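Local coordinates for protein alcohol oxidase (Myceliophthora thermophila, PDB 6F74) that binds flavin-adenine dinucleotide and probably works as an oxidase of the vanillyl-alcohol oxidase type, at residues 58-63 with 127-132; 94-99 with 170-175; 225-230 with 248-253; 244-249 with 350-355. One frame throughout, in Å; residues are numbered along the deposited sequence.

Interaction 1 (58-63 with 127-132); sequences IKTSPI and YYAVNA. With NAG (2-acetamido-2-deoxy-beta-D-glucopyranose), chain J.
The Tyr127 ring takes the ammonium group of Lys59 off-centre in a cation-pi contact, NZ of Lys59 lying 4.1 Å from the centroid and 33° off the ring normal. The same Lys59 lies obliquely against the Tyr128 ring with its other end, CB of Lys59 being 3.8 Å from CE1 of Tyr128, and Trp45 stacks on that ring. The lysine chain runs extended to CE and bends at chi4 (-40°), which sets NZ by the Tyr127 ring. An alanine in place of Tyr127 would probably leave the Lys59 ammonium without its aromatic partner and freer to swing. Ile58 and Ala129 exchange two backbone bonds, the shorter 2.7 Å from Ile58 N to Ala129 O; Thr60 N adds a third to Tyr127 O. Ile58 CD1 meets CB of Asn131, whose ND2 carries the N-linked sugar through a covalent bond to C1 of the N-acetylglucosamine. The arrangement is an antiparallel strand pairing that puts 57-59 at the border of the mixed four-stranded sheet in the FAD-binding part of the fold.

Interaction 2 (94-99 with 170-175); sequences DPIGRN and GLELWL. With FAD (flavin-adenine dinucleotide), chain I.
Glu172 is extended through CD, with CG anti to its backbone N (chi1 -174°), and so carries its carboxylate out to Arg98, whose chain is bent at chi2 (-77°). The two meet tip to tip: NH2 of Arg98 gives a salt-bridging hydrogen bond of 3.1 Å to OE2 of Glu172, nearly along the C-O axis, with the two flat groups almost coplanar. Asp166 takes Arg98 NE in a second salt bridge, and NH1 turns back to the Gly97 carbonyl. OE1 of Glu172 lies 2.6 Å from Pro95 O. Pro95 lies in the type I beta turn from Asp94 to Gly97, where OD1 of Asp94 also accepts from Ile96 N in an Asx turn; this turn packs on strand 171-174 of the FAD-binding domain. CA of Pro95 sits over the six-membered ring of Trp174, 3.7 Å from its centroid, a CH-pi contact, while CB of Pro95 touches CE3 of Trp174 at 3.8 Å. Asn99 CB reaches the C8M methyl of FAD at 3.4 Å.

Interaction 3 (225-230 with 248-253); sequences IAVGGG and PATHNF. With FAD (flavin-adenine dinucleotide), chain I.
Val227 and Ala249 bring their backbones to 5.5 Å between CA atoms, where the chain leaving strand 224-225 passes the start of the short helix 250-253. Val227 points both methyls at it: CG1, anti to the backbone N (chi1 -173°), presses on CG2 of Thr250 at 3.4 Å, a close methyl-to-methyl approach, and CG2 rests on CB of Phe253 at 3.7 Å. An alanine at Val227 would probably open a gap between this loop and the helix, leaving the Thr250 methyl and Phe253 CB without their partners. Ile225 crosses the Phe253 side chain at about a right angle, its CD1 3.9 Å from CE2 of Phe253, and His305 stacks on that ring. This apolar patch continues into a glycine-rich loop of the FAD-binding domain that reaches the flavin: Gly230 N donates to FAD O4 at 3.0 Å. A water joins the two backbones, donating to Gly228 O and accepting from Ala249 N, each at 2.8 Å. Pro248 CD packs on Gly230 CA at 3.8 Å.

Interaction 4 (244-249 with 350-355); sequences GGHGPA and AGYGFW. With FAD (flavin-adenine dinucleotide), chain I.
His246 and Tyr352 meet at the pyrimidine end of the flavin, where a loop of the FAD-binding domain faces strand 349-356 of the antiparallel seven-stranded sheet. From CB of His246, chi1 (67°) sets CG between the backbone N and the carbonyl carbon, and CG lies 3.5 Å from FAD O2. On one side of the ring CD2 comes still nearer, 3.0 Å from FAD O2. On the other, ND1 meets the hydroxyl of Tyr352 in a hydrogen bond of 2.7 Å, at the edge of the ring and near its plane; either group could be the donor. At the far end CE1 lies close to FAD N3, and NE2 is hydrogen-bonded to Glu543 OE1. One imidazole face is thus against the flavin, N3 lying over it toward the rim, while bonds at both ring nitrogens would restrain its rotation. The imidazole and phenol rings approach rim to rim, planes 53° apart. The backbone of His246 also holds the flavin: its N donates to FAD O2 at 3.1 Å and its O accepts from FAD N3 at 3.0 Å. Beyond the histidine, the Tyr352 hydroxyl comes within 3.1 Å of Gly247 CA.

Overall arrangement
The four contacts form two pairs on opposite sides of the chain's centre, with FAD reaching between them. Interactions 1 and 2 have centres 7 Å apart and share a sheet, in which strands 128-131 and 171-174 are neighbours. Interactions 3 and 4, centres 9 Å apart, share Pro248 and Ala249. The pairs themselves are well separated: interactions 2 and 3 have centres 27 Å apart and nearest atoms about 11 Å apart. Interaction 2 touches FAD at both the dimethyl edge of the flavin and the adenine, interactions 3 and 4 at the pyrimidine end of the flavin. Interaction 1 stands back, the Ala129 side chain about 12 Å from the cofactor.

Interaction 1 (58-63 with 127-132)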
# COMPACT_ATOMS: atom_id res chain seq x y z
N ILE A 58 25.71 4.56 1.64
CA ILE A 58 25.86 3.18 1.20
C ILE A 58 25.80 3.15 -0.32
O ILE A 58 24.86 3.68 -0.90
CB ILE A 58 24.75 2.32 1.80
CG1 ILE A 58 24.88 2.29 3.33
CG2 ILE A 58 24.78 0.90 1.23
CD1 ILE A 58 23.62 1.82 4.06
N LYS A 59 26.80 2.54 -0.94
CA LYS A 59 26.75 2.22 -2.36
C LYS A 59 25.90 0.98 -2.45
O LYS A 59 26.23 -0.04 -1.84
CB LYS A 59 28.11 1.96 -2.95
CG LYS A 59 28.03 1.64 -4.45
CD LYS A 59 29.39 1.38 -5.05
CE LYS A 59 29.36 1.41 -6.57
NZ LYS A 59 28.15 0.75 -7.13
N THR A 60 24.79 1.05 -3.17
CA THR A 60 23.85 -0.03 -3.11
C THR A 60 24.37 -1.20 -3.93
O THR A 60 25.23 -1.03 -4.83
CB THR A 60 22.45 0.40 -3.58
OG1 THR A 60 22.45 0.74 -4.97
CG2 THR A 60 21.95 1.58 -2.70
N SER A 61 23.88 -2.38 -3.54
CA SER A 61 24.18 -3.57 -4.31
C SER A 61 22.92 -4.39 -4.48
O SER A 61 22.20 -4.57 -3.51
CB SER A 61 25.27 -4.42 -3.65
OG SER A 61 26.17 -3.80 -2.75
N PRO A 62 22.66 -4.90 -5.71
CA PRO A 62 21.49 -5.75 -5.91
C PRO A 62 21.40 -6.85 -4.87
O PRO A 62 22.39 -7.48 -4.56
CB PRO A 62 21.69 -6.36 -7.31
CG PRO A 62 22.62 -5.45 -8.01
CD PRO A 62 23.43 -4.69 -6.95
N ILE A 63 20.21 -7.03 -4.31
CA ILE A 63 20.02 -7.96 -3.17
C ILE A 63 20.64 -9.32 -3.43
O ILE A 63 21.38 -9.84 -2.59
CB ILE A 63 18.53 -8.08 -2.81
CG1 ILE A 63 17.94 -6.73 -2.40
CG2 ILE A 63 18.32 -9.04 -1.66
CD1 ILE A 63 18.53 -6.07 -1.17
N TYR A 127 21.11 3.89 -6.79
CA TYR A 127 22.53 3.55 -6.88
C TYR A 127 23.29 3.87 -5.58
O TYR A 127 24.24 3.18 -5.21
CB TYR A 127 23.09 4.29 -8.10
CG TYR A 127 24.49 3.92 -8.54
CD1 TYR A 127 24.73 2.83 -9.41
CD2 TYR A 127 25.58 4.67 -8.14
CE1 TYR A 127 25.99 2.53 -9.85
CE2 TYR A 127 26.86 4.35 -8.55
CZ TYR A 127 27.06 3.30 -9.41
OH TYR A 127 28.36 3.04 -9.78
N TYR A 128 22.88 4.92 -4.89
CA TYR A 128 23.39 5.21 -3.54
C TYR A 128 22.21 5.39 -2.61
O TYR A 128 21.15 5.83 -3.05
CB TYR A 128 24.23 6.49 -3.51
CG TYR A 128 25.65 6.35 -3.99
CD1 TYR A 128 26.64 5.81 -3.17
CD2 TYR A 128 26.02 6.80 -5.24
CE1 TYR A 128 27.97 5.72 -3.60
CE2 TYR A 128 27.32 6.71 -5.69
CZ TYR A 128 28.30 6.16 -4.88
OH TYR A 128 29.59 6.06 -5.35
N ALA A 129 22.41 5.07 -1.35
CA ALA A 129 21.46 5.43 -0.30
C ALA A 129 22.17 6.09 0.85
O ALA A 129 23.30 5.73 1.16
CB ALA A 129 20.73 4.18 0.18
N VAL A 130 21.52 7.05 1.50
CA VAL A 130 21.99 7.61 2.77
C VAL A 130 21.12 7.00 3.88
O VAL A 130 19.90 7.18 3.89
CB VAL A 130 21.89 9.13 2.77
CG1 VAL A 130 22.20 9.71 4.14
CG2 VAL A 130 22.84 9.71 1.72
N ASN A 131 21.76 6.27 4.79
CA ASN A 131 21.10 5.73 5.97
C ASN A 131 20.90 6.90 6.95
O ASN A 131 21.73 7.13 7.84
CB ASN A 131 21.94 4.59 6.58
CG ASN A 131 21.38 4.07 7.88
OD1 ASN A 131 20.23 4.33 8.19
ND2 ASN A 131 22.19 3.32 8.63
N ALA A 132 19.82 7.65 6.75
CA ALA A 132 19.58 8.91 7.46
C ALA A 132 18.92 8.65 8.78
O ALA A 132 17.85 8.03 8.81
CB ALA A 132 18.71 9.83 6.62
C1 NAG J . 21.92 2.73 9.91
C2 NAG J . 22.69 1.44 10.15
C3 NAG J . 22.27 0.88 11.50
C4 NAG J . 22.66 1.83 12.62
C5 NAG J . 21.97 3.15 12.35
C6 NAG J . 22.47 4.19 13.35
C7 NAG J . 23.15 0.13 8.12
C8 NAG J . 22.60 -0.92 7.21
N2 NAG J . 22.36 0.44 9.14
O3 NAG J . 22.83 -0.42 11.70
O4 NAG J . 22.29 1.28 13.92
O5 NAG J . 22.20 3.63 11.00
O6 NAG J . 21.92 5.47 13.02
O7 NAG J . 24.23 0.67 7.91

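Interaction 2 (94-99 with 170-175)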
# COMPACT_ATOMS: atom_id res chain seq x y z
N ASP A 94 17.56 -4.05 4.04
CA ASP A 94 18.49 -3.53 3.05
C ASP A 94 17.93 -2.21 2.48
O ASP A 94 16.72 -2.08 2.28
CB ASP A 94 18.61 -4.55 1.93
CG ASP A 94 19.75 -4.23 1.00
OD1 ASP A 94 19.65 -3.26 0.20
OD2 ASP A 94 20.78 -4.96 1.08
N PRO A 95 18.80 -1.23 2.18
CA PRO A 95 18.35 0.04 1.61
C PRO A 95 17.59 -0.05 0.30
O PRO A 95 16.79 0.83 0.02
CB PRO A 95 19.65 0.81 1.39
CG PRO A 95 20.76 -0.15 1.55
CD PRO A 95 20.26 -1.19 2.47
N ILE A 96 17.86 -1.06 -0.52
CA ILE A 96 17.09 -1.30 -1.74
C ILE A 96 16.37 -2.66 -1.72
O ILE A 96 16.07 -3.26 -2.76
CB ILE A 96 17.93 -1.14 -3.01
CG1 ILE A 96 19.11 -2.08 -2.99
CG2 ILE A 96 18.42 0.30 -3.12
CD1 ILE A 96 19.75 -2.28 -4.35
N GLY A 97 16.06 -3.12 -0.52
CA GLY A 97 15.22 -4.29 -0.35
C GLY A 97 13.77 -3.89 -0.59
O GLY A 97 13.32 -2.85 -0.07
N ARG A 98 13.07 -4.71 -1.37
CA ARG A 98 11.72 -4.43 -1.78
C ARG A 98 10.79 -5.61 -1.51
O ARG A 98 11.02 -6.72 -1.97
CB ARG A 98 11.72 -4.13 -3.28
CG ARG A 98 12.48 -2.84 -3.62
CD ARG A 98 11.67 -1.62 -3.30
NE ARG A 98 12.43 -0.39 -3.55
CZ ARG A 98 13.33 0.15 -2.72
NH1 ARG A 98 13.66 -0.44 -1.58
NH2 ARG A 98 13.98 1.26 -3.08
N ASN A 99 9.74 -5.36 -0.73
CA ASN A 99 8.75 -6.40 -0.47
C ASN A 99 8.07 -6.87 -1.78
O ASN A 99 7.97 -8.04 -2.05
CB ASN A 99 7.69 -5.88 0.49
CG ASN A 99 8.05 -6.11 1.92
OD1 ASN A 99 7.33 -6.81 2.61
ND2 ASN A 99 9.15 -5.53 2.39
N GLY A 170 19.47 6.87 -8.99
CA GLY A 170 18.99 7.75 -7.95
C GLY A 170 19.87 7.78 -6.73
O GLY A 170 20.70 6.89 -6.52
N LEU A 171 19.67 8.80 -5.91
CA LEU A 171 20.22 8.87 -4.56
C LEU A 171 19.05 8.65 -3.62
O LEU A 171 18.12 9.47 -3.59
CB LEU A 171 20.89 10.22 -4.32
CG LEU A 171 21.37 10.55 -2.90
CD1 LEU A 171 22.31 9.47 -2.33
CD2 LEU A 171 22.07 11.88 -2.91
N GLU A 172 19.08 7.55 -2.87
CA GLU A 172 17.98 7.25 -1.96
C GLU A 172 18.14 7.93 -0.59
O GLU A 172 19.15 7.77 0.08
CB GLU A 172 17.83 5.75 -1.78
CG GLU A 172 16.62 5.34 -0.96
CD GLU A 172 16.53 3.86 -0.74
OE1 GLU A 172 17.25 3.38 0.13
OE2 GLU A 172 15.71 3.18 -1.41
N LEU A 173 17.13 8.70 -0.19
CA LEU A 173 16.97 9.10 1.18
C LEU A 173 16.26 7.98 1.90
O LEU A 173 15.02 7.85 1.79
CB LEU A 173 16.16 10.40 1.26
CG LEU A 173 15.85 10.89 2.68
CD1 LEU A 173 17.12 11.26 3.44
CD2 LEU A 173 14.91 12.06 2.56
N TRP A 174 17.02 7.15 2.60
CA TRP A 174 16.47 6.01 3.37
C TRP A 174 16.18 6.44 4.82
O TRP A 174 17.08 6.77 5.58
CB TRP A 174 17.48 4.87 3.33
CG TRP A 174 16.99 3.55 3.82
CD1 TRP A 174 15.71 3.04 3.74
CD2 TRP A 174 17.78 2.54 4.44
NE1 TRP A 174 15.66 1.78 4.29
CE2 TRP A 174 16.92 1.44 4.72
CE3 TRP A 174 19.12 2.43 4.77
CZ2 TRP A 174 17.38 0.26 5.32
CZ3 TRP A 174 19.59 1.26 5.37
CH2 TRP A 174 18.71 0.19 5.64
N LEU A 175 14.90 6.43 5.18
CA LEU A 175 14.44 6.95 6.47
C LEU A 175 14.24 5.90 7.54
O LEU A 175 13.79 6.21 8.64
CB LEU A 175 13.16 7.75 6.24
CG LEU A 175 13.38 8.98 5.34
CD1 LEU A 175 12.02 9.59 5.00
CD2 LEU A 175 14.29 10.02 5.98
PA FAD I . 7.86 3.05 0.81
O1A FAD I . 8.15 2.15 -0.38
O2A FAD I . 8.98 3.29 1.77
O5B FAD I . 7.33 4.43 0.24
C5B FAD I . 6.12 4.46 -0.48
C4B FAD I . 5.99 5.80 -1.17
O4B FAD I . 5.91 6.78 -0.14
C3B FAD I . 7.15 6.23 -2.03
O3B FAD I . 6.63 7.10 -3.04
C2B FAD I . 8.02 7.06 -1.12
O2B FAD I . 8.74 8.12 -1.76
C1B FAD I . 6.99 7.69 -0.21
N9A FAD I . 7.43 7.97 1.16
C8A FAD I . 7.70 7.08 2.12
N7A FAD I . 8.03 7.69 3.27
C5A FAD I . 7.95 8.99 3.04
C6A FAD I . 8.17 10.18 3.87
N6A FAD I . 8.53 9.99 5.16
N1A FAD I . 8.01 11.40 3.28
C2A FAD I . 7.65 11.51 1.97
N3A FAD I . 7.41 10.45 1.16
C4A FAD I . 7.54 9.19 1.66
N1 FAD I . -1.70 -0.97 2.59
C2 FAD I . -2.90 -0.92 3.20
O2 FAD I . -3.65 0.06 2.98
N3 FAD I . -3.31 -1.88 4.06
C4 FAD I . -2.56 -2.96 4.34
O4 FAD I . -2.94 -3.86 5.12
C4X FAD I . -1.24 -3.10 3.69
N5 FAD I . -0.45 -4.17 3.93
C5X FAD I . 0.76 -4.27 3.32
C6 FAD I . 1.57 -5.37 3.59
C7 FAD I . 2.83 -5.51 3.02
C7M FAD I . 3.56 -6.77 3.40
C8 FAD I . 3.34 -4.44 2.11
C8M FAD I . 4.72 -4.49 1.47
C9 FAD I . 2.52 -3.35 1.82
C9A FAD I . 1.25 -3.20 2.39
N10 FAD I . 0.40 -2.09 2.15
C10 FAD I . -0.85 -2.02 2.78
C1' FAD I . 0.74 -1.02 1.18
C2' FAD I . 1.32 0.27 1.66
O2' FAD I . 0.24 1.08 2.10
C3' FAD I . 2.01 0.98 0.49
O3' FAD I . 2.94 0.11 -0.19
C4' FAD I . 2.73 2.24 0.94
O4' FAD I . 3.35 2.87 -0.19
C5' FAD I . 3.77 1.94 2.01
O5' FAD I . 4.41 3.13 2.43
P FAD I . 5.89 2.90 2.94
O1P FAD I . 5.92 1.78 3.94
O2P FAD I . 6.41 4.25 3.33
O3P FAD I . 6.59 2.39 1.58

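Interaction 3 (225-230 with 248-253)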
# COMPACT_ATOMS: atom_id res chain seq x y z
N ILE A 225 -6.82 2.53 20.36
CA ILE A 225 -6.83 1.95 19.03
C ILE A 225 -6.15 2.90 18.06
O ILE A 225 -6.61 4.01 17.86
CB ILE A 225 -8.26 1.64 18.55
CG1 ILE A 225 -8.92 0.63 19.50
CG2 ILE A 225 -8.25 1.08 17.13
CD1 ILE A 225 -10.36 0.33 19.20
N ALA A 226 -5.04 2.44 17.49
CA ALA A 226 -4.36 3.11 16.42
C ALA A 226 -4.84 2.42 15.15
O ALA A 226 -4.79 1.19 15.03
CB ALA A 226 -2.85 2.95 16.56
N VAL A 227 -5.30 3.23 14.20
CA VAL A 227 -5.88 2.76 12.97
C VAL A 227 -4.76 2.65 11.92
O VAL A 227 -4.50 3.60 11.18
CB VAL A 227 -7.04 3.68 12.50
CG1 VAL A 227 -7.75 3.08 11.29
CG2 VAL A 227 -8.05 3.88 13.59
N GLY A 228 -4.12 1.48 11.90
CA GLY A 228 -3.01 1.17 11.01
C GLY A 228 -3.44 0.11 10.01
O GLY A 228 -4.61 -0.22 9.92
N GLY A 229 -2.47 -0.44 9.30
CA GLY A 229 -2.71 -1.48 8.33
C GLY A 229 -2.92 -2.85 8.94
O GLY A 229 -2.63 -3.11 10.12
N GLY A 230 -3.41 -3.73 8.10
CA GLY A 230 -3.61 -5.13 8.47
C GLY A 230 -2.29 -5.86 8.64
O GLY A 230 -2.24 -6.87 9.34
N PRO A 248 -8.04 -3.12 9.61
CA PRO A 248 -9.24 -3.62 10.30
C PRO A 248 -10.18 -2.54 10.89
O PRO A 248 -11.40 -2.72 10.85
CB PRO A 248 -8.64 -4.47 11.42
CG PRO A 248 -7.40 -5.02 10.81
CD PRO A 248 -6.83 -3.84 10.04
N ALA A 249 -9.59 -1.44 11.39
CA ALA A 249 -10.32 -0.43 12.15
C ALA A 249 -10.84 0.80 11.36
O ALA A 249 -11.45 1.68 11.95
CB ALA A 249 -9.47 0.01 13.34
N THR A 250 -10.65 0.83 10.04
CA THR A 250 -10.94 2.05 9.26
C THR A 250 -12.44 2.30 9.04
O THR A 250 -12.88 3.45 9.11
CB THR A 250 -10.20 2.11 7.91
OG1 THR A 250 -10.51 0.96 7.11
CG2 THR A 250 -8.71 2.20 8.12
N HIS A 251 -13.23 1.26 8.77
CA HIS A 251 -14.68 1.43 8.74
C HIS A 251 -15.18 2.14 10.01
O HIS A 251 -15.97 3.09 9.95
CB HIS A 251 -15.39 0.08 8.59
CG HIS A 251 -16.86 0.17 8.82
ND1 HIS A 251 -17.73 0.65 7.87
CD2 HIS A 251 -17.61 -0.07 9.93
CE1 HIS A 251 -18.95 0.69 8.37
NE2 HIS A 251 -18.90 0.27 9.63
N ASN A 252 -14.72 1.68 11.16
CA ASN A 252 -15.22 2.21 12.43
C ASN A 252 -14.69 3.57 12.78
O ASN A 252 -15.43 4.38 13.35
CB ASN A 252 -14.94 1.20 13.53
CG ASN A 252 -15.90 0.03 13.51
OD1 ASN A 252 -16.70 -0.04 14.44
ND2 ASN A 252 -15.84 -0.89 12.53
N PHE A 253 -13.42 3.86 12.44
CA PHE A 253 -12.77 5.10 12.91
C PHE A 253 -12.22 6.04 11.83
O PHE A 253 -11.70 7.09 12.15
CB PHE A 253 -11.68 4.71 13.87
CG PHE A 253 -12.19 3.93 15.06
CD1 PHE A 253 -12.98 4.56 16.03
CD2 PHE A 253 -11.89 2.60 15.20
CE1 PHE A 253 -13.46 3.85 17.11
CE2 PHE A 253 -12.38 1.88 16.29
CZ PHE A 253 -13.17 2.49 17.24
PA FAD I . 7.86 3.05 0.81
O1A FAD I . 8.15 2.15 -0.38
O2A FAD I . 8.98 3.29 1.77
O5B FAD I . 7.33 4.43 0.24
C5B FAD I . 6.12 4.46 -0.48
C4B FAD I . 5.99 5.80 -1.17
O4B FAD I . 5.91 6.78 -0.14
C3B FAD I . 7.15 6.23 -2.03
O3B FAD I . 6.63 7.10 -3.04
C2B FAD I . 8.02 7.06 -1.12
O2B FAD I . 8.74 8.12 -1.76
C1B FAD I . 6.99 7.69 -0.21
N9A FAD I . 7.43 7.97 1.16
C8A FAD I . 7.70 7.08 2.12
N7A FAD I . 8.03 7.69 3.27
C5A FAD I . 7.95 8.99 3.04
C6A FAD I . 8.17 10.18 3.87
N6A FAD I . 8.53 9.99 5.16
N1A FAD I . 8.01 11.40 3.28
C2A FAD I . 7.65 11.51 1.97
N3A FAD I . 7.41 10.45 1.16
C4A FAD I . 7.54 9.19 1.66
N1 FAD I . -1.70 -0.97 2.59
C2 FAD I . -2.90 -0.92 3.20
O2 FAD I . -3.65 0.06 2.98
N3 FAD I . -3.31 -1.88 4.06
C4 FAD I . -2.56 -2.96 4.34
O4 FAD I . -2.94 -3.86 5.12
C4X FAD I . -1.24 -3.10 3.69
N5 FAD I . -0.45 -4.17 3.93
C5X FAD I . 0.76 -4.27 3.32
C6 FAD I . 1.57 -5.37 3.59
C7 FAD I . 2.83 -5.51 3.02
C7M FAD I . 3.56 -6.77 3.40
C8 FAD I . 3.34 -4.44 2.11
C8M FAD I . 4.72 -4.49 1.47
C9 FAD I . 2.52 -3.35 1.82
C9A FAD I . 1.25 -3.20 2.39
N10 FAD I . 0.40 -2.09 2.15
C10 FAD I . -0.85 -2.02 2.78
C1' FAD I . 0.74 -1.02 1.18
C2' FAD I . 1.32 0.27 1.66
O2' FAD I . 0.24 1.08 2.10
C3' FAD I . 2.01 0.98 0.49
O3' FAD I . 2.94 0.11 -0.19
C4' FAD I . 2.73 2.24 0.94
O4' FAD I . 3.35 2.87 -0.19
C5' FAD I . 3.77 1.94 2.01
O5' FAD I . 4.41 3.13 2.43
P FAD I . 5.89 2.90 2.94
O1P FAD I . 5.92 1.78 3.94
O2P FAD I . 6.41 4.25 3.33
O3P FAD I . 6.59 2.39 1.58
O HOH W 1 -6.87 -0.92 11.39

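Interaction 4 (244-249 with 350-355)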
# COMPACT_ATOMS: atom_id res chain seq x y z
N GLY A 244 -4.30 6.89 1.37
CA GLY A 244 -5.53 6.31 1.93
C GLY A 244 -5.25 5.54 3.19
O GLY A 244 -5.45 6.07 4.26
N GLY A 245 -4.79 4.31 3.07
CA GLY A 245 -4.49 3.47 4.23
C GLY A 245 -5.70 2.77 4.81
O GLY A 245 -6.46 3.41 5.54
N HIS A 246 -5.88 1.49 4.50
CA HIS A 246 -6.94 0.67 5.06
C HIS A 246 -6.38 -0.31 6.05
O HIS A 246 -5.20 -0.60 6.06
CB HIS A 246 -7.74 -0.08 3.96
CG HIS A 246 -6.95 -1.12 3.24
ND1 HIS A 246 -6.77 -2.39 3.74
CD2 HIS A 246 -6.26 -1.05 2.08
CE1 HIS A 246 -5.97 -3.07 2.92
NE2 HIS A 246 -5.64 -2.28 1.91
N GLY A 247 -7.25 -0.81 6.91
CA GLY A 247 -6.88 -1.78 7.94
C GLY A 247 -8.15 -2.22 8.65
O GLY A 247 -9.22 -1.71 8.35
N PRO A 248 -8.04 -3.12 9.61
CA PRO A 248 -9.24 -3.62 10.30
C PRO A 248 -10.18 -2.54 10.89
O PRO A 248 -11.40 -2.72 10.85
CB PRO A 248 -8.64 -4.47 11.42
CG PRO A 248 -7.40 -5.02 10.81
CD PRO A 248 -6.83 -3.84 10.04
N ALA A 249 -9.59 -1.44 11.39
CA ALA A 249 -10.32 -0.43 12.15
C ALA A 249 -10.84 0.80 11.36
O ALA A 249 -11.45 1.68 11.95
CB ALA A 249 -9.47 0.01 13.34
N ALA A 350 -16.71 -5.10 8.78
CA ALA A 350 -15.52 -4.78 8.00
C ALA A 350 -14.62 -6.01 7.91
O ALA A 350 -14.78 -6.98 8.67
CB ALA A 350 -14.77 -3.61 8.61
N GLY A 351 -13.65 -5.95 6.99
CA GLY A 351 -12.61 -6.98 6.90
C GLY A 351 -12.25 -7.36 5.49
O GLY A 351 -12.45 -6.58 4.55
N TYR A 352 -11.71 -8.56 5.33
CA TYR A 352 -11.15 -8.94 4.05
C TYR A 352 -11.60 -10.31 3.62
O TYR A 352 -11.61 -11.25 4.42
CB TYR A 352 -9.61 -8.89 4.09
CG TYR A 352 -9.09 -7.55 4.56
CD1 TYR A 352 -8.88 -7.29 5.94
CD2 TYR A 352 -8.82 -6.55 3.67
CE1 TYR A 352 -8.41 -6.07 6.37
CE2 TYR A 352 -8.33 -5.32 4.09
CZ TYR A 352 -8.13 -5.09 5.45
OH TYR A 352 -7.64 -3.89 5.86
N GLY A 353 -11.91 -10.40 2.32
CA GLY A 353 -12.32 -11.64 1.67
C GLY A 353 -11.45 -11.95 0.48
O GLY A 353 -10.94 -11.03 -0.17
N PHE A 354 -11.30 -13.25 0.21
CA PHE A 354 -10.32 -13.77 -0.73
C PHE A 354 -10.99 -14.89 -1.51
O PHE A 354 -11.64 -15.71 -0.90
CB PHE A 354 -9.11 -14.37 0.01
CG PHE A 354 -8.35 -13.37 0.84
CD1 PHE A 354 -8.78 -13.05 2.14
CD2 PHE A 354 -7.23 -12.74 0.34
CE1 PHE A 354 -8.08 -12.12 2.91
CE2 PHE A 354 -6.53 -11.81 1.12
CZ PHE A 354 -6.96 -11.50 2.41
N TRP A 355 -10.78 -14.96 -2.81
CA TRP A 355 -11.41 -16.01 -3.58
C TRP A 355 -10.68 -16.30 -4.88
O TRP A 355 -9.94 -15.46 -5.41
CB TRP A 355 -12.90 -15.70 -3.84
CG TRP A 355 -13.22 -14.47 -4.72
CD1 TRP A 355 -13.43 -13.21 -4.30
CD2 TRP A 355 -13.42 -14.46 -6.14
NE1 TRP A 355 -13.71 -12.38 -5.37
CE2 TRP A 355 -13.73 -13.13 -6.51
CE3 TRP A 355 -13.36 -15.44 -7.14
CZ2 TRP A 355 -13.95 -12.76 -7.84
CZ3 TRP A 355 -13.59 -15.07 -8.46
CH2 TRP A 355 -13.88 -13.74 -8.80
PA FAD I . 7.86 3.05 0.81
O1A FAD I . 8.15 2.15 -0.38
O2A FAD I . 8.98 3.29 1.77
O5B FAD I . 7.33 4.43 0.24
C5B FAD I . 6.12 4.46 -0.48
C4B FAD I . 5.99 5.80 -1.17
O4B FAD I . 5.91 6.78 -0.14
C3B FAD I . 7.15 6.23 -2.03
O3B FAD I . 6.63 7.10 -3.04
C2B FAD I . 8.02 7.06 -1.12
O2B FAD I . 8.74 8.12 -1.76
C1B FAD I . 6.99 7.69 -0.21
N9A FAD I . 7.43 7.97 1.16
C8A FAD I . 7.70 7.08 2.12
N7A FAD I . 8.03 7.69 3.27
C5A FAD I . 7.95 8.99 3.04
C6A FAD I . 8.17 10.18 3.87
N6A FAD I . 8.53 9.99 5.16
N1A FAD I . 8.01 11.40 3.28
C2A FAD I . 7.65 11.51 1.97
N3A FAD I . 7.41 10.45 1.16
C4A FAD I . 7.54 9.19 1.66
N1 FAD I . -1.70 -0.97 2.59
C2 FAD I . -2.90 -0.92 3.20
O2 FAD I . -3.65 0.06 2.98
N3 FAD I . -3.31 -1.88 4.06
C4 FAD I . -2.56 -2.96 4.34
O4 FAD I . -2.94 -3.86 5.12
C4X FAD I . -1.24 -3.10 3.69
N5 FAD I . -0.45 -4.17 3.93
C5X FAD I . 0.76 -4.27 3.32
C6 FAD I . 1.57 -5.37 3.59
C7 FAD I . 2.83 -5.51 3.02
C7M FAD I . 3.56 -6.77 3.40
C8 FAD I . 3.34 -4.44 2.11
C8M FAD I . 4.72 -4.49 1.47
C9 FAD I . 2.52 -3.35 1.82
C9A FAD I . 1.25 -3.20 2.39
N10 FAD I . 0.40 -2.09 2.15
C10 FAD I . -0.85 -2.02 2.78
C1' FAD I . 0.74 -1.02 1.18
C2' FAD I . 1.32 0.27 1.66
O2' FAD I . 0.24 1.08 2.10
C3' FAD I . 2.01 0.98 0.49
O3' FAD I . 2.94 0.11 -0.19
C4' FAD I . 2.73 2.24 0.94
O4' FAD I . 3.35 2.87 -0.19
C5' FAD I . 3.77 1.94 2.01
O5' FAD I . 4.41 3.13 2.43
P FAD I . 5.89 2.90 2.94
O1P FAD I . 5.92 1.78 3.94
O2P FAD I . 6.41 4.25 3.33
O3P FAD I . 6.59 2.39 1.58